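Local coordinates for protein-tyrosine-phosphatase PTP1 (Arabidopsis thaliana, PDB 6KRX) that removes phosphate from phosphotyrosine in proteins, dephosphorylating the MAP kinases MPK6 and, in vitro, MPK4, and with MKP1 modulates plant defence, at residues N91-V96 with T172-D177; M151-H156 with Q220-L225; T194-K199 with L207-V212. All coordinates share one frame; numbering follows the deposited sequence.

Contact 1: N91-V96 with T172-D177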
# COMPACT_ATOMS: atom_id res chain seq x y z
N ASN A 91 -7.54 -15.83 -3.64
CA ASN A 91 -6.66 -15.41 -2.52
C ASN A 91 -5.28 -16.04 -2.71
O ASN A 91 -5.19 -17.27 -2.76
CB ASN A 91 -7.25 -15.77 -1.16
CG ASN A 91 -8.59 -15.12 -0.94
OD1 ASN A 91 -8.76 -13.95 -1.23
ND2 ASN A 91 -9.55 -15.88 -0.45
N ARG A 92 -4.24 -15.21 -2.82
CA ARG A 92 -2.86 -15.73 -2.94
C ARG A 92 -2.47 -16.53 -1.70
O ARG A 92 -1.79 -17.57 -1.86
CB ARG A 92 -1.89 -14.57 -3.19
CG ARG A 92 -0.45 -14.99 -3.37
CD ARG A 92 0.41 -13.82 -3.83
NE ARG A 92 0.15 -13.45 -5.21
CZ ARG A 92 0.60 -14.11 -6.28
NH1 ARG A 92 1.38 -15.17 -6.14
NH2 ARG A 92 0.29 -13.69 -7.49
N TYR A 93 -2.85 -16.03 -0.52
CA TYR A 93 -2.56 -16.64 0.80
C TYR A 93 -3.89 -16.89 1.49
O TYR A 93 -4.69 -15.94 1.57
CB TYR A 93 -1.67 -15.73 1.64
CG TYR A 93 -0.35 -15.45 0.98
CD1 TYR A 93 0.70 -16.34 1.10
CD2 TYR A 93 -0.15 -14.31 0.22
CE1 TYR A 93 1.92 -16.11 0.49
CE2 TYR A 93 1.06 -14.07 -0.41
CZ TYR A 93 2.11 -14.96 -0.26
OH TYR A 93 3.31 -14.74 -0.87
N SER A 94 -4.13 -18.11 1.96
CA SER A 94 -5.49 -18.44 2.44
C SER A 94 -5.77 -17.66 3.73
O SER A 94 -6.96 -17.45 4.03
CB SER A 94 -5.65 -19.93 2.62
OG SER A 94 -4.60 -20.42 3.43
N ASP A 95 -4.72 -17.21 4.42
CA ASP A 95 -4.87 -16.56 5.75
C ASP A 95 -4.76 -15.03 5.64
O ASP A 95 -4.79 -14.38 6.70
CB ASP A 95 -3.83 -17.11 6.74
CG ASP A 95 -2.38 -16.82 6.38
OD1 ASP A 95 -2.07 -16.74 5.17
OD2 ASP A 95 -1.58 -16.68 7.30
N VAL A 96 -4.64 -14.49 4.42
CA VAL A 96 -4.61 -13.00 4.27
C VAL A 96 -5.79 -12.62 3.38
O VAL A 96 -5.70 -12.77 2.16
CB VAL A 96 -3.27 -12.48 3.72
CG1 VAL A 96 -3.30 -10.97 3.54
CG2 VAL A 96 -2.11 -12.88 4.61
N THR A 172 10.32 -18.64 -6.14
CA THR A 172 8.88 -18.68 -5.77
C THR A 172 8.16 -17.45 -6.34
O THR A 172 8.68 -16.32 -6.17
CB THR A 172 8.72 -18.75 -4.25
OG1 THR A 172 9.39 -19.93 -3.80
CG2 THR A 172 7.26 -18.78 -3.84
N VAL A 173 7.03 -17.68 -7.00
CA VAL A 173 6.27 -16.55 -7.62
C VAL A 173 5.58 -15.79 -6.48
O VAL A 173 4.92 -16.44 -5.64
CB VAL A 173 5.28 -17.03 -8.69
CG1 VAL A 173 4.36 -15.91 -9.13
CG2 VAL A 173 6.00 -17.63 -9.89
N LYS A 174 5.74 -14.47 -6.49
CA LYS A 174 5.23 -13.60 -5.39
C LYS A 174 4.11 -12.72 -5.93
O LYS A 174 3.27 -12.26 -5.14
CB LYS A 174 6.36 -12.73 -4.84
CG LYS A 174 7.56 -13.50 -4.31
CD LYS A 174 7.23 -14.49 -3.22
CE LYS A 174 6.84 -13.83 -1.92
NZ LYS A 174 6.94 -14.77 -0.77
N CYS A 175 4.12 -12.50 -7.24
CA CYS A 175 3.14 -11.59 -7.88
C CYS A 175 3.01 -11.94 -9.36
O CYS A 175 4.04 -12.22 -10.01
CB CYS A 175 3.55 -10.13 -7.67
SG CYS A 175 2.36 -8.94 -8.34
N GLY A 176 1.78 -11.90 -9.87
CA GLY A 176 1.56 -12.12 -11.30
C GLY A 176 2.06 -10.94 -12.10
O GLY A 176 2.01 -9.81 -11.60
N ASP A 177 2.47 -11.18 -13.35
CA ASP A 177 2.87 -10.06 -14.24
C ASP A 177 1.62 -9.44 -14.85
O ASP A 177 1.16 -9.93 -15.91
CB ASP A 177 3.82 -10.54 -15.34
CG ASP A 177 4.30 -9.42 -16.24
OD1 ASP A 177 3.73 -8.32 -16.17
OD2 ASP A 177 5.25 -9.68 -17.01
O HOH W 1 2.77 -16.33 -3.89
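Arg-92 meets the backbone of 173-176, and Tyr-93 meets the side chain of Lys-174. The main packing is guanidinium against backbone. Lys-174 O and Cys-175 CA lie over one face of the Arg-92 guanidinium, both offset toward its rim. Arg-92 NE is 3.3 Å from Lys-174 O, but the angle is too poor for a hydrogen bond. The N-H of NE is used instead by Gly-139 O, and NH2 bonds to Pro-140 O. These two bonds fix the plane of the group. The chain leaves CA with CG anti to the backbone N (chi1 -178°) and bends at chi3 (-73°), which lays the flat end beside the loop. Arg-92 NH2 stands 3.3 Å from Gly-176 N; both are donors, so this is no bond.

One water supplies the polar link. It sits at the edge of the guanidinium, in its plane. It accepts from Arg-92 NH1 at 2.9 Å and donates to Val-173 O at 2.8 Å. A weak bond of 3.5 Å joins it to Tyr-93 OH.

The contact borders the active site of a classical tyrosine phosphatase. Segment 91-96 carries the Asn-Arg-Tyr sequence of the phosphotyrosine recognition loop of this family, and a type I turn runs from Tyr-93 to Val-96. Ser-266, next to the catalytic Cys-265 in the signature loop, hydrogen-bonds to both Tyr-93 OH and Lys-174 O. All three loops therefore meet at one hydroxyl.

The last group is the pair of side-chain ends. Lys-174 bends twice, and its side chain crosses that of Tyr-93 at about a right angle. Lys-174 NZ approaches Tyr-93 OH to 3.6 Å. The amine makes a weak hydrogen bond to a bound citrate, which probably came from the crystallisation liquor.

Contact 2: M151-H156 with Q220-L225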
# COMPACT_ATOMS: atom_id res chain seq x y z
N MET A 151 -10.73 -2.88 -10.80
CA MET A 151 -10.73 -2.12 -9.52
C MET A 151 -10.03 -0.76 -9.74
O MET A 151 -10.52 0.26 -9.23
CB MET A 151 -10.03 -2.92 -8.42
CG MET A 151 -9.84 -2.15 -7.13
SD MET A 151 -9.19 -3.20 -5.82
CE MET A 151 -7.49 -3.38 -6.36
N VAL A 152 -8.89 -0.76 -10.43
CA VAL A 152 -8.15 0.51 -10.71
C VAL A 152 -9.08 1.51 -11.40
O VAL A 152 -9.15 2.66 -10.96
CB VAL A 152 -6.89 0.22 -11.55
CG1 VAL A 152 -6.22 1.51 -12.00
CG2 VAL A 152 -5.91 -0.65 -10.79
N ILE A 153 -9.78 1.07 -12.45
CA ILE A 153 -10.72 1.99 -13.17
C ILE A 153 -11.89 2.40 -12.26
O ILE A 153 -12.17 3.61 -12.19
CB ILE A 153 -11.22 1.31 -14.45
CG1 ILE A 153 -10.05 1.03 -15.40
CG2 ILE A 153 -12.32 2.14 -15.10
CD1 ILE A 153 -10.40 0.12 -16.56
N GLN A 154 -12.57 1.44 -11.64
CA GLN A 154 -13.81 1.74 -10.86
C GLN A 154 -13.48 2.66 -9.69
O GLN A 154 -14.31 3.52 -9.36
CB GLN A 154 -14.48 0.46 -10.35
CG GLN A 154 -15.11 -0.39 -11.45
CD GLN A 154 -15.97 -1.50 -10.89
OE1 GLN A 154 -16.18 -1.59 -9.68
NE2 GLN A 154 -16.45 -2.36 -11.78
N GLN A 155 -12.29 2.50 -9.10
CA GLN A 155 -11.90 3.31 -7.91
C GLN A 155 -11.08 4.52 -8.35
O GLN A 155 -10.75 5.35 -7.47
CB GLN A 155 -11.16 2.44 -6.89
CG GLN A 155 -11.99 1.29 -6.35
CD GLN A 155 -13.18 1.76 -5.55
OE1 GLN A 155 -13.11 2.76 -4.83
NE2 GLN A 155 -14.30 1.07 -5.72
N HIS A 156 -10.80 4.65 -9.67
CA HIS A 156 -10.01 5.75 -10.28
C HIS A 156 -8.72 5.98 -9.48
O HIS A 156 -8.41 7.15 -9.11
CB HIS A 156 -10.85 7.01 -10.51
CG HIS A 156 -11.57 7.53 -9.32
ND1 HIS A 156 -10.96 8.36 -8.39
CD2 HIS A 156 -12.85 7.37 -8.91
CE1 HIS A 156 -11.82 8.68 -7.45
NE2 HIS A 156 -13.00 8.08 -7.74
N GLN A 220 -12.06 8.84 -22.72
CA GLN A 220 -10.57 8.89 -22.75
C GLN A 220 -10.00 7.82 -21.82
O GLN A 220 -10.69 7.31 -20.93
CB GLN A 220 -10.07 10.28 -22.35
CG GLN A 220 -10.26 11.34 -23.43
CD GLN A 220 -9.52 12.63 -23.14
OE1 GLN A 220 -8.59 12.68 -22.34
NE2 GLN A 220 -9.95 13.70 -23.79
N PRO A 221 -8.72 7.43 -22.02
CA PRO A 221 -8.06 6.48 -21.14
C PRO A 221 -7.74 7.10 -19.77
O PRO A 221 -7.78 8.32 -19.62
CB PRO A 221 -6.78 6.09 -21.89
CG PRO A 221 -6.49 7.28 -22.78
CD PRO A 221 -7.85 7.85 -23.14
N MET A 222 -7.41 6.24 -18.81
CA MET A 222 -7.07 6.71 -17.45
C MET A 222 -5.56 6.55 -17.25
O MET A 222 -5.05 5.49 -17.62
CB MET A 222 -7.82 5.89 -16.40
CG MET A 222 -7.86 6.59 -15.07
SD MET A 222 -8.80 5.60 -13.88
CE MET A 222 -7.79 4.12 -13.90
N SER A 223 -4.89 7.61 -16.78
CA SER A 223 -3.42 7.62 -16.50
C SER A 223 -3.17 7.00 -15.12
O SER A 223 -3.86 7.41 -14.16
CB SER A 223 -2.84 9.01 -16.53
OG SER A 223 -2.81 9.53 -17.85
N VAL A 224 -2.22 6.08 -15.03
CA VAL A 224 -1.80 5.52 -13.71
C VAL A 224 -0.28 5.54 -13.66
O VAL A 224 0.33 5.04 -14.61
CB VAL A 224 -2.33 4.09 -13.51
CG1 VAL A 224 -1.92 3.54 -12.15
CG2 VAL A 224 -3.83 4.00 -13.70
N LEU A 225 0.30 6.13 -12.61
CA LEU A 225 1.76 6.02 -12.42
C LEU A 225 2.01 4.76 -11.58
O LEU A 225 1.49 4.71 -10.45
CB LEU A 225 2.31 7.26 -11.72
CG LEU A 225 3.81 7.23 -11.43
CD1 LEU A 225 4.61 7.18 -12.73
CD2 LEU A 225 4.23 8.41 -10.58
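Val-152 and Ile-153 pack against Met-222 and Val-224 in an apolar helix-on-sheet contact. It joins helix 145-155 to strand 222-228 of the central mixed sheet of the tyrosine phosphatase fold. It is plain structural packing, well apart from the catalytic loop. The axes of the short segments 151-155 and 222-225 come within 10.1 Å of each other and run at 114°, so the helix passes across the strand.

Met-222 does most of the filling. Its CG is anti to the backbone N (chi1 -161°), and the chain runs straight toward the helix until it bends at chi3. The bend sets the methyl CE against Val-152 and Ile-153, with CE 3.7 Å from Ile-153 CA. Met-222 also touches Val-212 of the adjacent strand 206-214, as does Ile-153. Two residues along the strand, Val-224 meets Val-152 tip to tip, and Val-224 CG2 is 3.8 Å from Val-152 CG1.

The helix ends in a Schellman motif, with His-156 at positive phi. His-156 ND1 is hydrogen-bonded to Leu-258 O. The backbone at this turn lies beside the methionine sulfur, with Met-222 SD 3.8 Å from His-156 CA. The methyl Met-222 CE lies 3.6 Å from both Val-152 CG1 and Val-152 O.

Contact 3: T194-K199 with L207-V212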
# COMPACT_ATOMS: atom_id res chain seq x y z
N THR A 194 -1.71 0.10 -21.88
CA THR A 194 -0.56 0.61 -22.67
C THR A 194 0.50 1.18 -21.73
O THR A 194 0.12 1.90 -20.81
CB THR A 194 -1.01 1.69 -23.66
OG1 THR A 194 -1.93 1.07 -24.55
CG2 THR A 194 0.14 2.31 -24.43
N THR A 195 1.77 0.89 -21.99
CA THR A 195 2.90 1.56 -21.29
C THR A 195 3.39 2.71 -22.18
O THR A 195 3.89 2.39 -23.28
CB THR A 195 4.03 0.58 -20.99
OG1 THR A 195 3.52 -0.48 -20.18
CG2 THR A 195 5.21 1.23 -20.30
N LYS A 196 3.25 3.96 -21.72
CA LYS A 196 3.73 5.16 -22.46
C LYS A 196 5.25 5.32 -22.31
O LYS A 196 5.89 5.73 -23.29
CB LYS A 196 2.97 6.41 -22.00
CG LYS A 196 1.53 6.46 -22.47
CD LYS A 196 1.39 6.64 -23.97
CE LYS A 196 0.11 6.07 -24.55
NZ LYS A 196 0.22 5.84 -26.01
N TRP A 197 5.80 5.01 -21.13
CA TRP A 197 7.27 5.04 -20.95
C TRP A 197 7.64 4.33 -19.65
O TRP A 197 6.76 4.14 -18.79
CB TRP A 197 7.84 6.46 -20.97
CG TRP A 197 7.22 7.51 -20.10
CD1 TRP A 197 6.55 8.62 -20.54
CD2 TRP A 197 7.32 7.66 -18.67
NE1 TRP A 197 6.19 9.42 -19.50
CE2 TRP A 197 6.64 8.85 -18.33
CE3 TRP A 197 7.87 6.90 -17.64
CZ2 TRP A 197 6.52 9.30 -17.02
CZ3 TRP A 197 7.75 7.34 -16.34
CH2 TRP A 197 7.07 8.52 -16.04
N ILE A 198 8.91 3.96 -19.57
CA ILE A 198 9.50 3.35 -18.34
C ILE A 198 10.75 4.16 -18.01
O ILE A 198 11.57 4.33 -18.92
CB ILE A 198 9.84 1.87 -18.57
CG1 ILE A 198 8.66 1.10 -19.16
CG2 ILE A 198 10.36 1.25 -17.27
CD1 ILE A 198 9.01 -0.29 -19.65
N LYS A 199 10.87 4.60 -16.76
CA LYS A 199 12.09 5.32 -16.30
C LYS A 199 12.55 4.64 -15.01
O LYS A 199 11.70 4.10 -14.31
CB LYS A 199 11.83 6.81 -16.06
CG LYS A 199 11.30 7.60 -17.25
CD LYS A 199 10.76 8.96 -16.86
CE LYS A 199 10.68 9.93 -18.02
NZ LYS A 199 10.14 11.25 -17.59
N LEU A 207 9.69 3.45 -12.69
CA LEU A 207 8.47 4.27 -12.88
C LEU A 207 7.86 3.92 -14.23
O LEU A 207 8.58 4.04 -15.23
CB LEU A 207 8.85 5.75 -12.82
CG LEU A 207 9.73 6.14 -11.63
CD1 LEU A 207 10.16 7.59 -11.73
CD2 LEU A 207 9.00 5.88 -10.33
N ARG A 208 6.61 3.47 -14.25
CA ARG A 208 5.95 3.20 -15.56
C ARG A 208 4.74 4.13 -15.70
O ARG A 208 3.92 4.15 -14.77
CB ARG A 208 5.54 1.73 -15.66
CG ARG A 208 6.70 0.75 -15.73
CD ARG A 208 6.19 -0.67 -15.57
NE ARG A 208 7.16 -1.71 -15.88
CZ ARG A 208 8.03 -2.28 -15.03
NH1 ARG A 208 8.10 -1.92 -13.75
NH2 ARG A 208 8.83 -3.23 -15.47
N ASN A 209 4.66 4.86 -16.81
CA ASN A 209 3.47 5.69 -17.13
C ASN A 209 2.49 4.77 -17.86
O ASN A 209 2.77 4.40 -19.01
CB ASN A 209 3.91 6.94 -17.91
CG ASN A 209 2.78 7.84 -18.34
OD1 ASN A 209 1.61 7.51 -18.18
ND2 ASN A 209 3.12 8.99 -18.92
N LEU A 210 1.40 4.39 -17.18
CA LEU A 210 0.43 3.41 -17.74
C LEU A 210 -0.86 4.12 -18.14
O LEU A 210 -1.25 5.09 -17.48
CB LEU A 210 0.13 2.31 -16.72
CG LEU A 210 1.33 1.47 -16.28
CD1 LEU A 210 0.88 0.38 -15.33
CD2 LEU A 210 2.05 0.87 -17.47
N GLU A 211 -1.47 3.62 -19.22
CA GLU A 211 -2.81 4.08 -19.64
C GLU A 211 -3.71 2.86 -19.72
O GLU A 211 -3.31 1.85 -20.31
CB GLU A 211 -2.75 4.85 -20.96
CG GLU A 211 -2.12 6.22 -20.78
CD GLU A 211 -2.14 7.12 -22.00
OE1 GLU A 211 -2.79 6.76 -23.00
OE2 GLU A 211 -1.48 8.18 -21.93
N VAL A 212 -4.88 2.97 -19.11
CA VAL A 212 -5.84 1.84 -19.11
C VAL A 212 -7.16 2.40 -19.65
O VAL A 212 -7.52 3.56 -19.35
CB VAL A 212 -5.96 1.21 -17.70
CG1 VAL A 212 -6.62 2.14 -16.70
CG2 VAL A 212 -6.67 -0.12 -17.75
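The Trp-197 indole lies across Asn-209, with ring and amide planes 82° apart. Asn-209 CB sits over the six-membered ring, 3.5 Å from its centroid, in a CH-pi contact. Lys-199 CE covers the opposite face. With a serine in place of Trp-197, a gap is likely to open between Asn-209 CB and Lys-199 CE. Trp-197 CG lies between the backbone N and the carbonyl carbon (chi1 50°), which brings the ring over the neighbouring strand. Leu-207 O lies at the edge of the ring, 3.6 Å from Trp-197 CZ3.

Beside this, Lys-196 crosses Glu-211 obliquely. Its methylenes touch the carboxylate, with Lys-196 CE 3.4 Å from Glu-211 OE1. Lys-196 NZ is 4.4 Å from Glu-211 OE1, beyond a salt bridge. On the other face of the sheet, Thr-195 and Leu-210 lie side by side. Ile-198 and Arg-208 do the same, and Arg-208 NH1 bonds to Gln-228 OE1.

Six backbone hydrogen bonds hold the strands. Lys-196 N gives to Asn-209 O at 2.8 Å, and Asn-209 N to Trp-197 O at 3.0 Å. Two residues thus face one, a beta bulge in the antiparallel hairpin of strands 191-200 and 206-214, near one edge of the phosphatase sheet.

How the contacts relate
From the N terminus, the chain passes 91-96 and then helix 145-155, which carries 151-156. At 172-177 it returns to the first loop and closes contact 1. Contact 2 is still open there, so the two cross. After the short strand 186-188 the chain makes strands 191-200 and 206-214, whose pairing closes contact 3. It then enters strand 222-228 and closes contact 2, with contact 3 nested inside. Contacts 2 and 3 touch, since strands 206-214 and 222-228 are neighbours in one sheet. Met-222 N lies 2.7 Å from Val-212 O there, a probable hydrogen bond. Contact 1 touches neither and ties loops at the active site, its centre about 23 Å from that of contact 2.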